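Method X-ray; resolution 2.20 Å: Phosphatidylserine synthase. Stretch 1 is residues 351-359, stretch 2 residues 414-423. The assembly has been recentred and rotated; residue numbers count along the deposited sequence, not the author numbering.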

ATOM      1  N   LEU C 351       7.564 -14.826  29.520  1.00 21.27           N
ATOM      2  CA  LEU C 351       7.662 -13.639  28.674  1.00 21.22           C
ATOM      3  C   LEU C 351       8.172 -12.502  29.522  1.00 21.33           C
ATOM      4  O   LEU C 351       7.634 -12.223  30.595  1.00 22.18           O
ATOM      5  CB  LEU C 351       6.296 -13.273  28.079  1.00 20.73           C
ATOM      6  CG  LEU C 351       6.081 -11.922  27.377  1.00 18.26           C
ATOM      7  CD1 LEU C 351       6.941 -11.780  26.110  1.00 17.61           C
ATOM      8  CD2 LEU C 351       4.618 -11.775  26.954  1.00 17.28           C
ATOM      9  N   VAL C 352       9.228 -11.870  29.044  1.00 21.22           N
ATOM     10  CA  VAL C 352       9.825 -10.723  29.694  1.00 20.82           C
ATOM     11  C   VAL C 352       9.598  -9.510  28.791  1.00 21.89           C
ATOM     12  O   VAL C 352       9.947  -9.523  27.611  1.00 22.36           O
ATOM     13  CB  VAL C 352      11.342 -10.943  29.966  1.00 21.04           C
ATOM     14  CG1 VAL C 352      12.028  -9.630  30.426  1.00 17.45           C
ATOM     15  CG2 VAL C 352      11.524 -12.021  31.068  1.00 21.11           C
ATOM     16  N   VAL C 353       8.982  -8.476  29.338  1.00 22.15           N
ATOM     17  CA  VAL C 353       8.740  -7.278  28.570  1.00 22.95           C
ATOM     18  C   VAL C 353       9.519  -6.211  29.285  1.00 22.62           C
ATOM     19  O   VAL C 353       9.329  -6.015  30.479  1.00 22.51           O
ATOM     20  CB  VAL C 353       7.228  -6.934  28.494  1.00 22.81           C
ATOM     21  CG1 VAL C 353       7.007  -5.519  27.897  1.00 24.53           C
ATOM     22  CG2 VAL C 353       6.502  -7.969  27.651  1.00 24.18           C
ATOM     23  N   ARG C 354      10.412  -5.545  28.574  1.00 22.61           N
ATOM     24  CA  ARG C 354      11.210  -4.505  29.189  1.00 23.60           C
ATOM     25  C   ARG C 354      10.933  -3.180  28.542  1.00 23.22           C
ATOM     26  O   ARG C 354      10.839  -3.102  27.317  1.00 24.01           O
ATOM     27  CB  ARG C 354      12.690  -4.792  29.001  1.00 24.05           C
ATOM     28  CG  ARG C 354      13.257  -5.652  30.049  1.00 26.94           C
ATOM     29  CD  ARG C 354      14.581  -6.083  29.537  1.00 29.47           C
ATOM     30  NE  ARG C 354      15.155  -7.104  30.386  1.00 32.77           N
ATOM     31  CZ  ARG C 354      15.790  -6.870  31.523  1.00 32.68           C
ATOM     32  NH1 ARG C 354      15.936  -5.630  32.001  1.00 32.16           N
ATOM     33  NH2 ARG C 354      16.284  -7.897  32.180  1.00 33.03           N
ATOM     34  N   LEU C 355      10.801  -2.146  29.359  1.00 22.81           N
ATOM     35  CA  LEU C 355      10.582  -0.808  28.848  1.00 23.12           C
ATOM     36  C   LEU C 355      11.821   0.055  29.087  1.00 22.18           C
ATOM     37  O   LEU C 355      12.280   0.193  30.239  1.00 20.91           O
ATOM     38  CB  LEU C 355       9.384  -0.163  29.524  1.00 23.85           C
ATOM     39  CG  LEU C 355       7.981  -0.726  29.228  1.00 26.92           C
ATOM     40  CD1 LEU C 355       6.983   0.083  30.022  1.00 29.30           C
ATOM     41  CD2 LEU C 355       7.640  -0.640  27.762  1.00 28.19           C
ATOM     42  N   TRP C 356      12.324   0.648  28.002  1.00 20.91           N
ATOM     43  CA  TRP C 356      13.510   1.496  28.063  1.00 21.21           C
ATOM     44  C   TRP C 356      13.089   2.935  28.265  1.00 21.24           C
ATOM     45  O   TRP C 356      12.142   3.412  27.621  1.00 22.12           O
ATOM     46  CB  TRP C 356      14.339   1.365  26.768  1.00 20.48           C
ATOM     47  CG  TRP C 356      15.701   2.050  26.775  1.00 19.11           C
ATOM     48  CD1 TRP C 356      16.920   1.461  27.058  1.00 18.17           C
ATOM     49  CD2 TRP C 356      15.990   3.426  26.423  1.00 17.05           C
ATOM     50  NE1 TRP C 356      17.937   2.397  26.912  1.00 19.50           N
ATOM     51  CE2 TRP C 356      17.399   3.605  26.548  1.00 17.75           C
ATOM     52  CE3 TRP C 356      15.189   4.536  26.084  1.00 15.90           C
ATOM     53  CZ2 TRP C 356      18.036   4.839  26.299  1.00 15.32           C
ATOM     54  CZ3 TRP C 356      15.800   5.760  25.839  1.00 15.38           C
ATOM     55  CH2 TRP C 356      17.241   5.900  25.938  1.00 17.56           C
ATOM     56  N   ARG C 357      13.813   3.621  29.141  1.00 20.36           N
ATOM     57  CA  ARG C 357      13.562   5.019  29.410  1.00 20.95           C
ATOM     58  C   ARG C 357      14.806   5.662  30.045  1.00 20.63           C
ATOM     59  O   ARG C 357      15.377   5.107  30.946  1.00 19.89           O
ATOM     60  CB  ARG C 357      12.390   5.145  30.366  1.00 21.19           C
ATOM     61  CG  ARG C 357      11.961   6.598  30.564  1.00 23.72           C
ATOM     62  CD  ARG C 357      10.770   6.703  31.476  1.00 29.83           C
ATOM     63  NE  ARG C 357      10.413   8.108  31.521  1.00 36.82           N
ATOM     64  CZ  ARG C 357       9.294   8.628  32.008  1.00 38.62           C
ATOM     65  NH1 ARG C 357       8.348   7.857  32.536  1.00 37.95           N
ATOM     66  NH2 ARG C 357       9.139   9.956  31.955  1.00 40.92           N
ATOM     67  N   ASP C 358      15.195   6.834  29.556  1.00 20.29           N
ATOM     68  CA  ASP C 358      16.339   7.581  30.082  1.00 20.52           C
ATOM     69  C   ASP C 358      16.080   9.085  29.886  1.00 20.89           C
ATOM     70  O   ASP C 358      16.487   9.680  28.884  1.00 20.37           O
ATOM     71  CB  ASP C 358      17.620   7.155  29.361  1.00 20.15           C
ATOM     72  CG  ASP C 358      18.837   7.986  29.775  1.00 20.74           C
ATOM     73  OD1 ASP C 358      18.846   8.510  30.907  1.00 20.23           O
ATOM     74  OD2 ASP C 358      19.775   8.123  28.954  1.00 19.70           O
ATOM     75  N   GLY C 359      15.363   9.692  30.822  1.00 21.43           N
ATOM     76  CA  GLY C 359      15.043  11.131  30.717  1.00 21.20           C
ATOM     77  C   GLY C 359      14.198  11.380  29.471  1.00 21.35           C
ATOM     78  O   GLY C 359      13.195  10.683  29.233  1.00 21.22           O
ATOM     79  N   GLN C 414      24.278  -3.820  28.438  1.00 23.66           N
ATOM     80  CA  GLN C 414      24.282  -2.378  28.244  1.00 22.54           C
ATOM     81  C   GLN C 414      22.882  -1.915  27.837  1.00 22.17           C
ATOM     82  O   GLN C 414      22.340  -0.954  28.405  1.00 21.34           O
ATOM     83  CB  GLN C 414      25.301  -1.944  27.205  1.00 21.94           C
ATOM     84  CG  GLN C 414      25.438  -0.425  27.120  1.00 21.68           C
ATOM     85  CD  GLN C 414      25.645   0.231  28.504  1.00 25.38           C
ATOM     86  OE1 GLN C 414      26.664   0.038  29.156  1.00 23.18           O
ATOM     87  NE2 GLN C 414      24.663   1.005  28.943  1.00 28.26           N
ATOM     88  N   ILE C 415      22.307  -2.607  26.868  1.00 21.71           N
ATOM     89  CA  ILE C 415      20.962  -2.286  26.410  1.00 21.57           C
ATOM     90  C   ILE C 415      19.949  -2.264  27.558  1.00 22.21           C
ATOM     91  O   ILE C 415      19.176  -1.306  27.673  1.00 21.96           O
ATOM     92  CB  ILE C 415      20.503  -3.207  25.268  1.00 21.73           C
ATOM     93  CG1 ILE C 415      21.244  -2.842  23.992  1.00 20.92           C
ATOM     94  CG2 ILE C 415      18.985  -3.049  24.999  1.00 21.47           C
ATOM     95  CD1 ILE C 415      21.240  -3.947  22.946  1.00 22.17           C
ATOM     96  N   ARG C 416      20.009  -3.269  28.443  1.00 21.73           N
ATOM     97  CA  ARG C 416      19.040  -3.418  29.532  1.00 21.21           C
ATOM     98  C   ARG C 416      19.185  -2.392  30.654  1.00 21.69           C
ATOM     99  O   ARG C 416      18.296  -2.311  31.525  1.00 20.66           O
ATOM    100  CB  ARG C 416      19.159  -4.819  30.123  1.00 21.65           C
ATOM    101  CG  ARG C 416      18.635  -5.905  29.179  1.00 21.31           C
ATOM    102  CD  ARG C 416      18.740  -7.264  29.840  1.00 24.94           C
ATOM    103  NE  ARG C 416      18.364  -8.340  28.934  1.00 27.77           N
ATOM    104  CZ  ARG C 416      19.171  -9.339  28.564  1.00 29.45           C
ATOM    105  NH1 ARG C 416      20.430  -9.399  29.005  1.00 26.09           N
ATOM    106  NH2 ARG C 416      18.719 -10.263  27.713  1.00 27.23           N
ATOM    107  N   GLN C 417      20.294  -1.622  30.643  1.00 20.67           N
ATOM    108  CA  GLN C 417      20.608  -0.713  31.759  1.00 20.66           C
ATOM    109  C   GLN C 417      19.491   0.266  32.069  1.00 20.52           C
ATOM    110  O   GLN C 417      19.165   0.459  33.235  1.00 21.00           O
ATOM    111  CB  GLN C 417      21.914   0.082  31.562  1.00 19.88           C
ATOM    112  CG  GLN C 417      23.204  -0.736  31.669  1.00 19.76           C
ATOM    113  CD  GLN C 417      23.394  -1.324  33.067  1.00 22.39           C
ATOM    114  OE1 GLN C 417      22.906  -0.779  34.063  1.00 20.49           O
ATOM    115  NE2 GLN C 417      24.068  -2.467  33.136  1.00 23.56           N
ATOM    116  N   HIS C 418      18.941   0.907  31.043  1.00 20.96           N
ATOM    117  CA  HIS C 418      17.878   1.894  31.249  1.00 21.22           C
ATOM    118  C   HIS C 418      16.490   1.305  31.091  1.00 21.89           C
ATOM    119  O   HIS C 418      15.559   2.041  30.773  1.00 22.42           O
ATOM    120  CB  HIS C 418      18.060   3.088  30.320  1.00 20.61           C
ATOM    121  CG  HIS C 418      19.306   3.868  30.583  1.00 19.58           C
ATOM    122  ND1 HIS C 418      19.528   4.524  31.772  1.00 22.47           N
ATOM    123  CD2 HIS C 418      20.399   4.101  29.817  1.00 21.19           C
ATOM    124  CE1 HIS C 418      20.697   5.138  31.729  1.00 20.19           C
ATOM    125  NE2 HIS C 418      21.241   4.911  30.547  1.00 21.73           N
ATOM    126  N   THR C 419      16.352  -0.012  31.324  1.00 22.22           N
ATOM    127  CA  THR C 419      15.055  -0.699  31.213  1.00 21.76           C
ATOM    128  C   THR C 419      14.492  -1.137  32.551  1.00 23.18           C
ATOM    129  O   THR C 419      15.218  -1.326  33.509  1.00 22.71           O
ATOM    130  CB  THR C 419      15.118  -2.009  30.387  1.00 21.63           C
ATOM    131  OG1 THR C 419      15.921  -2.968  31.100  1.00 18.49           O
ATOM    132  CG2 THR C 419      15.656  -1.758  28.973  1.00 19.45           C
ATOM    133  N   LYS C 420      13.181  -1.345  32.591  1.00 23.83           N
ATOM    134  CA  LYS C 420      12.574  -2.013  33.722  1.00 24.56           C
ATOM    135  C   LYS C 420      11.715  -3.140  33.195  1.00 23.95           C
ATOM    136  O   LYS C 420      11.080  -3.014  32.134  1.00 24.08           O
ATOM    137  CB  LYS C 420      11.704  -1.035  34.516  1.00 25.37           C
ATOM    138  CG  LYS C 420      12.435   0.225  34.951  1.00 28.72           C
ATOM    139  CD  LYS C 420      11.532   1.089  35.819  1.00 34.20           C
ATOM    140  CE  LYS C 420      12.125   2.476  35.969  1.00 36.63           C
ATOM    141  NZ  LYS C 420      11.807   3.003  37.306  1.00 37.92           N
ATOM    142  N   VAL C 421      11.673  -4.222  33.949  1.00 23.09           N
ATOM    143  CA  VAL C 421      10.883  -5.361  33.602  1.00 24.33           C
ATOM    144  C   VAL C 421       9.444  -5.030  34.024  1.00 25.03           C
ATOM    145  O   VAL C 421       9.168  -4.685  35.172  1.00 25.73           O
ATOM    146  CB  VAL C 421      11.423  -6.652  34.310  1.00 24.70           C
ATOM    147  CG1 VAL C 421      10.429  -7.834  34.212  1.00 25.19           C
ATOM    148  CG2 VAL C 421      12.754  -7.055  33.725  1.00 23.94           C
ATOM    149  N   LEU C 422       8.532  -5.100  33.086  1.00 25.04           N
ATOM    150  CA  LEU C 422       7.132  -4.893  33.417  1.00 25.92           C
ATOM    151  C   LEU C 422       6.638  -6.103  34.211  1.00 25.93           C
ATOM    152  O   LEU C 422       6.766  -7.235  33.751  1.00 26.50           O
ATOM    153  CB  LEU C 422       6.340  -4.718  32.134  1.00 25.97           C
ATOM    154  CG  LEU C 422       5.030  -3.955  32.323  1.00 29.73           C
ATOM    155  CD1 LEU C 422       5.310  -2.458  32.656  1.00 30.38           C
ATOM    156  CD2 LEU C 422       4.166  -4.108  31.081  1.00 28.03           C
ATOM    157  N   LYS C 423       6.112  -5.886  35.408  1.00 25.33           N
ATOM    158  CA  LYS C 423       5.616  -7.002  36.196  1.00 25.89           C
ATOM    159  C   LYS C 423       4.168  -7.390  35.904  1.00 25.91           C
ATOM    160  O   LYS C 423       3.763  -8.518  36.169  1.00 26.65           O
ATOM    161  CB  LYS C 423       5.806  -6.738  37.708  1.00 26.10           C
TER
HETATM  162  O   HOH W   1       7.665  -8.898  31.842  1.00 19.03           O
HETATM  163  O   HOH W   2      19.960   1.063  28.241  1.00 20.43           O

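Stretch 2 leaves a helix, turns, and runs as a short strand antiparallel to strand 351-356. Together the two stretches bury 710 Å².

Ile-415, in the helix, meets Trp-356 directly and through water. Trp-356 CD1 lies 3.6 Å from Ile-415 O. Water 2 donates to Ile-415 O (2.6 Å) and accepts from Trp-356 NE1 (2.8 Å) and His-418 N (3.0 Å). It thus ties the indole to the turn.

Arg-416 lays its aliphatic CD over one face of the Arg-354 guanidinium, 3.4 Å from Arg-354 CZ. The two like charges come close, with Arg-354 NE 3.7 Å from Arg-416 NE. Both nitrogens are hydrogen-bonded elsewhere in the structure.

Gln-417 makes no contact with stretch 1. The CA-to-CB bond of His-418 points toward stretch 1. His-418 CB sits over the Trp-356 five-membered ring, 3.8 Å from the centroid, a CH-pi contact. Asp-358 CB in turn lies over the His-418 ring, 4.0 Å from its centroid. The backbone joins in: Arg-357 N donates to His-418 O at 2.9 Å.

Thr-419 pairs with Trp-356 without backbone hydrogen bonds between them. Trp-356 CA and Thr-419 CA are 4.1 Å apart. Thr-419 OG1 accepts from Arg-354 NH1 (2.8 Å) and donates to Arg-416 O (2.5 Å), so one hydroxyl links the Arg-416 carbonyl to the Arg-354 guanidinium.

Lys-420 and Leu-355 form the hydrogen-bonded pair. Leu-355 N donates to Lys-420 O at 2.9 Å, and Lys-420 N to Leu-355 O at 3.0 Å. Their side chains share the sheet face opposite Arg-354, Trp-356, Thr-419 and Val-421.

Val-421 pairs with Arg-354. Val-421 CG2 covers the guanidinium face opposite Arg-416, 3.8 Å from Arg-354 CZ.

Leu-422 N donates to Val-353 O at 2.9 Å. Water 1 extends the ladder, accepting from Val-353 N (2.9 Å) and donating to Leu-422 O (2.7 Å). Leu-422 CD1 also packs against Leu-355 CD1 at 4.0 Å, an apolar contact.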